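Peptidase, M20/M25/M40 family (Staphylococcus aureus, PDB 4EWT) probably hydrolyses N-acyl amino acids or related amides as a dinuclear manganese amidohydrolase of the M20 peptidase family. Local coordinates at residues Lys173-Val181 with Asn302-Ala311; Gly56-Ile64 with Lys129-Ala137. All coordinates share one frame; numbering follows the deposited sequence.

Contact 1 of 2, residues Lys173-Val181 with Asn302-Ala311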
loop_
_atom_site.group_PDB
_atom_site.type_symbol
_atom_site.label_atom_id
_atom_site.label_comp_id
_atom_site.label_asym_id
_atom_site.label_seq_id
_atom_site.Cartn_x
_atom_site.Cartn_y
_atom_site.Cartn_z
ATOM N N LYS A 173 -12.577 10.185 44.388
ATOM C CA LYS A 173 -12.399 11.542 43.855
ATOM C C LYS A 173 -13.148 11.846 42.556
ATOM O O LYS A 173 -13.651 10.948 41.887
ATOM C CB LYS A 173 -10.914 11.916 43.723
ATOM C CG LYS A 173 -9.998 10.839 43.209
ATOM C CD LYS A 173 -8.561 11.209 43.535
ATOM C CE LYS A 173 -7.620 10.038 43.308
ATOM N NZ LYS A 173 -6.366 10.228 44.084
ATOM N N VAL A 174 -13.227 13.137 42.241
ATOM C CA VAL A 174 -13.853 13.638 41.021
ATOM C C VAL A 174 -12.801 14.256 40.109
ATOM O O VAL A 174 -11.803 14.804 40.587
ATOM C CB VAL A 174 -14.978 14.678 41.304
ATOM C CG1 VAL A 174 -16.201 14.002 41.901
ATOM C CG2 VAL A 174 -14.486 15.803 42.203
ATOM N N TYR A 175 -13.046 14.177 38.803
ATOM C CA TYR A 175 -12.063 14.562 37.793
ATOM C C TYR A 175 -12.608 15.585 36.799
ATOM O O TYR A 175 -13.799 15.568 36.454
ATOM C CB TYR A 175 -11.554 13.320 37.057
ATOM C CG TYR A 175 -11.057 12.220 37.977
ATOM C CD1 TYR A 175 -9.728 12.187 38.413
ATOM C CD2 TYR A 175 -11.914 11.209 38.407
ATOM C CE1 TYR A 175 -9.272 11.168 39.256
ATOM C CE2 TYR A 175 -11.473 10.195 39.251
ATOM C CZ TYR A 175 -10.154 10.178 39.672
ATOM O OH TYR A 175 -9.727 9.164 40.508
ATOM N N TYR A 176 -11.722 16.471 36.345
ATOM C CA TYR A 176 -12.087 17.586 35.471
ATOM C C TYR A 176 -10.983 17.957 34.467
ATOM O O TYR A 176 -9.809 17.639 34.676
ATOM C CB TYR A 176 -12.447 18.817 36.307
ATOM C CG TYR A 176 -11.256 19.600 36.838
ATOM C CD1 TYR A 176 -10.826 20.771 36.206
ATOM C CD2 TYR A 176 -10.568 19.177 37.979
ATOM C CE1 TYR A 176 -9.734 21.502 36.699
ATOM C CE2 TYR A 176 -9.476 19.900 38.479
ATOM C CZ TYR A 176 -9.064 21.059 37.837
ATOM O OH TYR A 176 -7.987 21.774 38.335
ATOM N N ARG A 177 -11.362 18.705 33.444
ATOM C CA ARG A 177 -10.475 19.222 32.428
ATOM C C ARG A 177 -11.153 20.281 31.570
ATOM O O ARG A 177 -12.145 20.026 30.977
ATOM C CB ARG A 177 -9.968 18.090 31.549
ATOM C CG ARG A 177 -9.131 18.566 30.433
ATOM C CD ARG A 177 -8.652 17.471 29.608
ATOM N NE ARG A 177 -7.300 17.725 29.220
ATOM C CZ ARG A 177 -6.984 18.443 28.173
ATOM N NH1 ARG A 177 -7.917 18.952 27.398
ATOM N NH2 ARG A 177 -5.725 18.631 27.902
ATOM N N PRO A 178 -10.611 21.479 31.515
ATOM C CA PRO A 178 -11.210 22.517 30.669
ATOM C C PRO A 178 -10.898 22.246 29.203
ATOM O O PRO A 178 -9.994 21.464 28.897
ATOM C CB PRO A 178 -10.510 23.805 31.127
ATOM C CG PRO A 178 -9.184 23.349 31.650
ATOM C CD PRO A 178 -9.426 21.976 32.251
ATOM N N GLY A 179 -11.646 22.881 28.307
ATOM C CA GLY A 179 -11.435 22.701 26.880
ATOM C C GLY A 179 -11.989 21.366 26.412
ATOM O O GLY A 179 -12.842 20.767 27.082
ATOM N N TYR A 180 -11.480 20.896 25.272
ATOM C CA TYR A 180 -11.945 19.650 24.659
ATOM C C TYR A 180 -11.607 18.418 25.493
ATOM O O TYR A 180 -10.443 18.155 25.789
ATOM C CB TYR A 180 -11.351 19.498 23.266
ATOM C CG TYR A 180 -11.911 20.442 22.231
ATOM C CD1 TYR A 180 -13.166 20.223 21.664
ATOM C CD2 TYR A 180 -11.179 21.544 21.804
ATOM C CE1 TYR A 180 -13.679 21.088 20.689
ATOM C CE2 TYR A 180 -11.676 22.403 20.832
ATOM C CZ TYR A 180 -12.919 22.162 20.277
ATOM O OH TYR A 180 -13.406 23.011 19.315
ATOM N N VAL A 181 -12.630 17.651 25.849
ATOM C CA VAL A 181 -12.451 16.585 26.836
ATOM C C VAL A 181 -12.904 15.204 26.325
ATOM O O VAL A 181 -12.455 14.178 26.837
ATOM C CB VAL A 181 -13.111 16.961 28.197
ATOM C CG1 VAL A 181 -14.626 17.167 28.043
ATOM C CG2 VAL A 181 -12.797 15.922 29.271
ATOM N N ASN A 302 -15.377 21.546 27.303
ATOM C CA ASN A 302 -15.601 22.095 28.621
ATOM C C ASN A 302 -15.187 23.557 28.643
ATOM O O ASN A 302 -14.002 23.874 28.507
ATOM C CB ASN A 302 -14.856 21.299 29.690
ATOM C CG ASN A 302 -15.639 20.090 30.169
ATOM O OD1 ASN A 302 -16.815 19.925 29.853
ATOM N ND2 ASN A 302 -14.985 19.238 30.931
ATOM N N ASP A 303 -16.174 24.438 28.778
ATOM C CA ASP A 303 -15.925 25.872 28.905
ATOM C C ASP A 303 -14.880 26.129 29.993
ATOM O O ASP A 303 -15.078 25.729 31.132
ATOM C CB ASP A 303 -17.208 26.626 29.221
ATOM C CG ASP A 303 -16.975 28.126 29.370
ATOM O OD1 ASP A 303 -17.084 28.637 30.506
ATOM O OD2 ASP A 303 -16.648 28.780 28.359
ATOM N N PRO A 304 -13.749 26.768 29.628
ATOM C CA PRO A 304 -12.642 26.971 30.572
ATOM C C PRO A 304 -13.014 27.778 31.827
ATOM O O PRO A 304 -12.625 27.385 32.923
ATOM C CB PRO A 304 -11.592 27.700 29.726
ATOM C CG PRO A 304 -11.856 27.215 28.342
ATOM C CD PRO A 304 -13.365 27.177 28.262
ATOM N N GLU A 305 -13.759 28.875 31.665
ATOM C CA GLU A 305 -14.211 29.707 32.801
ATOM C C GLU A 305 -15.071 28.898 33.771
ATOM O O GLU A 305 -14.780 28.828 34.968
ATOM C CB GLU A 305 -15.016 30.931 32.326
ATOM C CG GLU A 305 -14.220 31.994 31.582
ATOM C CD GLU A 305 -15.112 33.043 30.925
ATOM O OE1 GLU A 305 -15.135 33.093 29.670
ATOM O OE2 GLU A 305 -15.789 33.807 31.658
ATOM N N PHE A 306 -16.126 28.282 33.241
ATOM C CA PHE A 306 -17.062 27.542 34.079
ATOM C C PHE A 306 -16.412 26.310 34.707
ATOM O O PHE A 306 -16.582 26.079 35.900
ATOM C CB PHE A 306 -18.335 27.179 33.302
ATOM C CG PHE A 306 -19.391 26.505 34.138
ATOM C CD1 PHE A 306 -19.924 27.134 35.255
ATOM C CD2 PHE A 306 -19.860 25.244 33.793
ATOM C CE1 PHE A 306 -20.900 26.519 36.025
ATOM C CE2 PHE A 306 -20.838 24.617 34.555
ATOM C CZ PHE A 306 -21.360 25.254 35.675
ATOM N N THR A 307 -15.649 25.550 33.922
ATOM C CA THR A 307 -14.999 24.331 34.427
ATOM C C THR A 307 -14.030 24.632 35.553
ATOM O O THR A 307 -13.972 23.884 36.529
ATOM C CB THR A 307 -14.259 23.546 33.322
ATOM O OG1 THR A 307 -15.173 23.220 32.275
ATOM C CG2 THR A 307 -13.653 22.255 33.874
ATOM N N GLU A 308 -13.265 25.716 35.420
ATOM C CA GLU A 308 -12.331 26.102 36.478
ATOM C C GLU A 308 -13.078 26.581 37.710
ATOM O O GLU A 308 -12.691 26.263 38.840
ATOM C CB GLU A 308 -11.335 27.167 36.010
ATOM C CG GLU A 308 -9.943 26.995 36.622
ATOM C CD GLU A 308 -9.215 25.759 36.089
ATOM O OE1 GLU A 308 -8.782 24.907 36.902
ATOM O OE2 GLU A 308 -9.082 25.633 34.854
ATOM N N TYR A 309 -14.154 27.335 37.495
ATOM C CA TYR A 309 -15.042 27.692 38.590
ATOM C C TYR A 309 -15.503 26.439 39.340
ATOM O O TYR A 309 -15.498 26.418 40.567
ATOM C CB TYR A 309 -16.250 28.498 38.090
ATOM C CG TYR A 309 -17.373 28.534 39.094
ATOM C CD1 TYR A 309 -17.376 29.470 40.126
ATOM C CD2 TYR A 309 -18.418 27.612 39.033
ATOM C CE1 TYR A 309 -18.388 29.497 41.058
ATOM C CE2 TYR A 309 -19.441 27.629 39.965
ATOM C CZ TYR A 309 -19.416 28.577 40.972
ATOM O OH TYR A 309 -20.411 28.608 41.905
ATOM N N VAL A 310 -15.888 25.397 38.597
ATOM C CA VAL A 310 -16.400 24.161 39.197
ATOM C C VAL A 310 -15.348 23.479 40.075
ATOM O O VAL A 310 -15.634 23.080 41.208
ATOM C CB VAL A 310 -16.968 23.182 38.126
ATOM C CG1 VAL A 310 -17.158 21.783 38.701
ATOM C CG2 VAL A 310 -18.278 23.713 37.559
ATOM N N ALA A 311 -14.133 23.366 39.550
ATOM C CA ALA A 311 -13.022 22.781 40.283
ATOM C C ALA A 311 -12.596 23.630 41.485
ATOM O O ALA A 311 -12.171 23.089 42.510
ATOM C CB ALA A 311 -11.855 22.566 39.360
#

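Contact 2 of 2, residues Gly56-Ile64 with Lys129-Ala137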
loop_
_atom_site.group_PDB
_atom_site.type_symbol
_atom_site.label_atom_id
_atom_site.label_comp_id
_atom_site.label_asym_id
_atom_site.label_seq_id
_atom_site.Cartn_x
_atom_site.Cartn_y
_atom_site.Cartn_z
ATOM N N GLY A 56 -38.214 16.351 24.734
ATOM C CA GLY A 56 -38.004 15.511 23.565
ATOM C C GLY A 56 -39.080 14.444 23.654
ATOM O O GLY A 56 -39.879 14.452 24.587
ATOM N N PRO A 57 -39.136 13.525 22.680
ATOM C CA PRO A 57 -39.878 12.319 23.029
ATOM C C PRO A 57 -39.202 11.650 24.234
ATOM O O PRO A 57 -38.023 11.276 24.161
ATOM C CB PRO A 57 -39.757 11.469 21.767
ATOM C CG PRO A 57 -39.677 12.488 20.668
ATOM C CD PRO A 57 -38.836 13.597 21.239
ATOM N N ARG A 58 -39.948 11.554 25.336
ATOM C CA ARG A 58 -39.454 11.059 26.634
ATOM C C ARG A 58 -38.459 12.010 27.317
ATOM O O ARG A 58 -37.710 11.611 28.211
ATOM C CB ARG A 58 -38.895 9.635 26.514
ATOM C CG ARG A 58 -39.924 8.628 26.029
ATOM C CD ARG A 58 -39.276 7.342 25.578
ATOM N NE ARG A 58 -40.151 6.590 24.683
ATOM C CZ ARG A 58 -40.089 6.632 23.354
ATOM N NH1 ARG A 58 -39.182 7.391 22.746
ATOM N NH2 ARG A 58 -40.935 5.908 22.632
ATOM N N GLY A 59 -38.476 13.274 26.900
ATOM C CA GLY A 59 -37.669 14.315 27.532
ATOM C C GLY A 59 -38.336 14.874 28.777
ATOM O O GLY A 59 -39.505 15.272 28.741
ATOM N N ILE A 60 -37.588 14.900 29.879
ATOM C CA ILE A 60 -38.114 15.353 31.171
ATOM C C ILE A 60 -37.270 16.488 31.743
ATOM O O ILE A 60 -36.065 16.343 31.949
ATOM C CB ILE A 60 -38.219 14.196 32.196
ATOM C CG1 ILE A 60 -39.028 13.034 31.614
ATOM C CG2 ILE A 60 -38.871 14.684 33.507
ATOM C CD1 ILE A 60 -38.808 11.713 32.319
ATOM N N LYS A 61 -37.930 17.611 32.002
ATOM C CA LYS A 61 -37.301 18.830 32.487
ATOM C C LYS A 61 -37.959 19.197 33.820
ATOM O O LYS A 61 -39.100 19.682 33.848
ATOM C CB LYS A 61 -37.527 19.933 31.451
ATOM C CG LYS A 61 -36.823 21.259 31.667
ATOM C CD LYS A 61 -37.766 22.377 31.240
ATOM C CE LYS A 61 -37.127 23.368 30.291
ATOM N NZ LYS A 61 -36.362 24.450 30.974
ATOM N N VAL A 62 -37.261 18.948 34.926
ATOM C CA VAL A 62 -37.814 19.304 36.238
ATOM C C VAL A 62 -37.193 20.599 36.764
ATOM O O VAL A 62 -35.971 20.712 36.906
ATOM C CB VAL A 62 -37.834 18.115 37.270
ATOM C CG1 VAL A 62 -37.583 16.790 36.581
ATOM C CG2 VAL A 62 -36.860 18.320 38.417
ATOM N N THR A 63 -38.054 21.588 36.995
ATOM C CA THR A 63 -37.634 22.914 37.436
ATOM C C THR A 63 -37.783 23.067 38.954
ATOM O O THR A 63 -38.840 22.788 39.524
ATOM C CB THR A 63 -38.407 24.032 36.688
ATOM O OG1 THR A 63 -38.169 23.917 35.279
ATOM C CG2 THR A 63 -37.954 25.416 37.133
ATOM N N ILE A 64 -36.693 23.485 39.591
ATOM C CA ILE A 64 -36.679 23.790 41.012
ATOM C C ILE A 64 -36.462 25.296 41.137
ATOM O O ILE A 64 -35.321 25.776 41.108
ATOM C CB ILE A 64 -35.547 23.038 41.757
ATOM C CG1 ILE A 64 -35.501 21.556 41.357
ATOM C CG2 ILE A 64 -35.703 23.199 43.270
ATOM C CD1 ILE A 64 -34.242 20.833 41.815
ATOM N N LYS A 129 -32.920 29.368 39.696
ATOM C CA LYS A 129 -33.500 28.069 39.408
ATOM C C LYS A 129 -32.453 26.999 39.138
ATOM O O LYS A 129 -31.367 27.276 38.613
ATOM C CB LYS A 129 -34.402 28.142 38.171
ATOM C CG LYS A 129 -35.622 29.036 38.267
ATOM C CD LYS A 129 -36.305 29.095 36.908
ATOM C CE LYS A 129 -37.116 30.363 36.735
ATOM N NZ LYS A 129 -37.271 30.663 35.280
ATOM N N VAL A 130 -32.807 25.768 39.486
ATOM C CA VAL A 130 -32.117 24.593 38.995
ATOM C C VAL A 130 -33.019 23.978 37.937
ATOM O O VAL A 130 -34.225 23.822 38.147
ATOM C CB VAL A 130 -31.879 23.546 40.098
ATOM C CG1 VAL A 130 -31.066 22.378 39.555
ATOM C CG2 VAL A 130 -31.174 24.159 41.287
ATOM N N VAL A 131 -32.433 23.651 36.795
ATOM C CA VAL A 131 -33.112 22.874 35.776
ATOM C C VAL A 131 -32.452 21.496 35.746
ATOM O O VAL A 131 -31.331 21.347 35.282
ATOM C CB VAL A 131 -33.039 23.555 34.373
ATOM C CG1 VAL A 131 -33.618 22.654 33.296
ATOM C CG2 VAL A 131 -33.785 24.886 34.392
ATOM N N VAL A 132 -33.153 20.496 36.255
ATOM C CA VAL A 132 -32.674 19.135 36.179
ATOM C C VAL A 132 -33.120 18.551 34.847
ATOM O O VAL A 132 -34.308 18.595 34.515
ATOM C CB VAL A 132 -33.205 18.290 37.343
ATOM C CG1 VAL A 132 -32.682 16.873 37.246
ATOM C CG2 VAL A 132 -32.806 18.928 38.662
ATOM N N ILE A 133 -32.157 18.031 34.087
ATOM C CA ILE A 133 -32.413 17.435 32.786
ATOM C C ILE A 133 -32.245 15.921 32.876
ATOM O O ILE A 133 -31.135 15.423 33.066
ATOM C CB ILE A 133 -31.449 18.013 31.703
ATOM C CG1 ILE A 133 -31.663 19.520 31.532
ATOM C CG2 ILE A 133 -31.626 17.297 30.358
ATOM C CD1 ILE A 133 -30.585 20.211 30.695
ATOM N N HIS A 134 -33.352 15.194 32.754
ATOM C CA HIS A 134 -33.308 13.744 32.640
ATOM C C HIS A 134 -33.423 13.386 31.159
ATOM O O HIS A 134 -34.492 13.532 30.558
ATOM C CB HIS A 134 -34.426 13.091 33.469
ATOM C CG HIS A 134 -34.184 13.125 34.947
ATOM N ND1 HIS A 134 -34.876 13.963 35.796
ATOM C CD2 HIS A 134 -33.334 12.416 35.728
ATOM C CE1 HIS A 134 -34.466 13.764 37.037
ATOM N NE2 HIS A 134 -33.525 12.837 37.023
ATOM N N GLN A 135 -32.310 12.935 30.578
ATOM C CA GLN A 135 -32.182 12.784 29.128
ATOM C C GLN A 135 -32.223 11.330 28.660
ATOM O O GLN A 135 -31.479 10.494 29.169
ATOM C CB GLN A 135 -30.883 13.445 28.646
ATOM C CG GLN A 135 -30.748 13.572 27.130
ATOM C CD GLN A 135 -29.307 13.664 26.685
ATOM O OE1 GLN A 135 -28.601 14.628 26.994
ATOM N NE2 GLN A 135 -28.852 12.652 25.957
ATOM N N PRO A 136 -33.097 11.026 27.685
ATOM C CA PRO A 136 -33.082 9.729 27.022
ATOM C C PRO A 136 -32.105 9.727 25.845
ATOM O O PRO A 136 -31.507 10.763 25.530
ATOM C CB PRO A 136 -34.508 9.613 26.484
ATOM C CG PRO A 136 -34.878 11.000 26.146
ATOM C CD PRO A 136 -34.230 11.849 27.223
ATOM N N ALA A 137 -31.943 8.564 25.221
ATOM C CA ALA A 137 -31.381 8.461 23.868
ATOM C C ALA A 137 -29.961 9.015 23.686
ATOM O O ALA A 137 -29.595 9.419 22.588
ATOM C CB ALA A 137 -32.344 9.113 22.859
#

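Contact 1 of 2, residues Lys173-Val181 with Asn302-Ala311
Asn302 holds the link between strands 173-176 and 179-193 with both its backbone and its side chain. It forms an antiparallel hydrogen-bonded pair with Gly179, with Gly179 N 2.6 Å from Asn302 O and Asn302 N 2.7 Å from Gly179 O. Asn302 CG stands anti to the carbonyl carbon, beside the backbone N (chi1 -85°), and the amide reaches back to Arg177. Asn302 ND2 donates to Arg177 O at 2.9 Å, with an N-H...O angle of 159° and the acceptor almost in the amide plane. Val181 CG1 lies 3.6 Å from Asn302 ND2. OD1 accepts from Phe346 N, so both amide atoms are bonded and the amide is held in one rotation.

Tyr176 lays its ring against helix 304-311. Ala311 CB sits over the ring face, 3.5 Å from the centroid of Tyr176, in a CH-pi contact. Thr307 CG2 and Glu308 OE1 come to the edge of the same ring. The phenol oxygen has a weak hydrogen bond to Lys315.

Pro178 lies between these two sites. Pro178 CB is 3.9 Å from Pro304 CA, and its CG faces Glu308 OE2. Thr307 OG1 bonds to Asp303 O, and its methyl faces Pro178. Asp303 N-caps the helix through OD1 and Phe306 N.

The chain passes here from the mixed sheet to the antiparallel sheet, to which the Gly179-Asn302 pair belongs. Helix 304-316 packs back against Tyr176 and Pro178. Directional hydrogen bonds at Asn302 thus fix the register at Gly179, while the helix is met mainly by less directional nonpolar and CH-pi contacts.

Contact 2 of 2, residues Gly56-Ile64 with Lys129-Ala137
Val62 and Val132 lie side by side at the apolar centre, with Val62 CG2 3.8 Å from Val132 CB. They belong to an antiparallel strand pair in the central mixed sheet of the metal-binding domain. Ile64 extends the patch. Ile64 CG1 stands anti to the carbonyl carbon (chi1 -47°). This carries Ile64 CD1 to 4.0 Å from both Val130 CB and Val132 CG2. Helix 105-120 covers this face, with Met112 and Ala116 on Val132.

The backbone ladder runs from Ile64 to Ile60. The bond from Ile64 N to Val130 O is 2.9 Å long and nearly straight at 178°. Val62 and Val132 exchange a pair of bonds as well. At the far end, Ile60 N to His134 O is weak at 3.5 Å, while His134 N still donates to Ile60 O.

On the opposite face, Lys61 CG packs against Val131 CG1. Its bent chain takes NZ on to Val153 O, a weak hydrogen bond. Next along, Thr63 CG2 meets the aliphatic part of Lys129.

The polar edge is the type II turn from Gly56 to Gly59. Arg58 sits in it with a positive phi of 69°, and its NE forms a salt bridge with Asp34. Pro136 packs against this turn: Pro136 CG is 3.6 Å from Arg58 O and 3.7 Å from Pro57 O.

In the fold
Contact 1 and contact 2 reach the same eight-stranded sheet at different parts of its width. The pair 60-65 and 129-135 lies next to strand 50-52 at one border, while strand 173-176 lies next to strand 322-325 at the other. The centres of the two contacts are 22 Å apart, and their nearest atoms are about 11 Å apart. Neither contact supplies a metal ligand. The side chain of Pro136 in contact 2 is about 12 Å from a bound manganese ion, and that of Val181 in contact 1 about 13 Å. The metal ligands Glu139 and His164 come between Ala137 and Lys173 in the chain, Glu139 shortly after Ala137 and His164 on strand 159-166. Cys103 binds both ions.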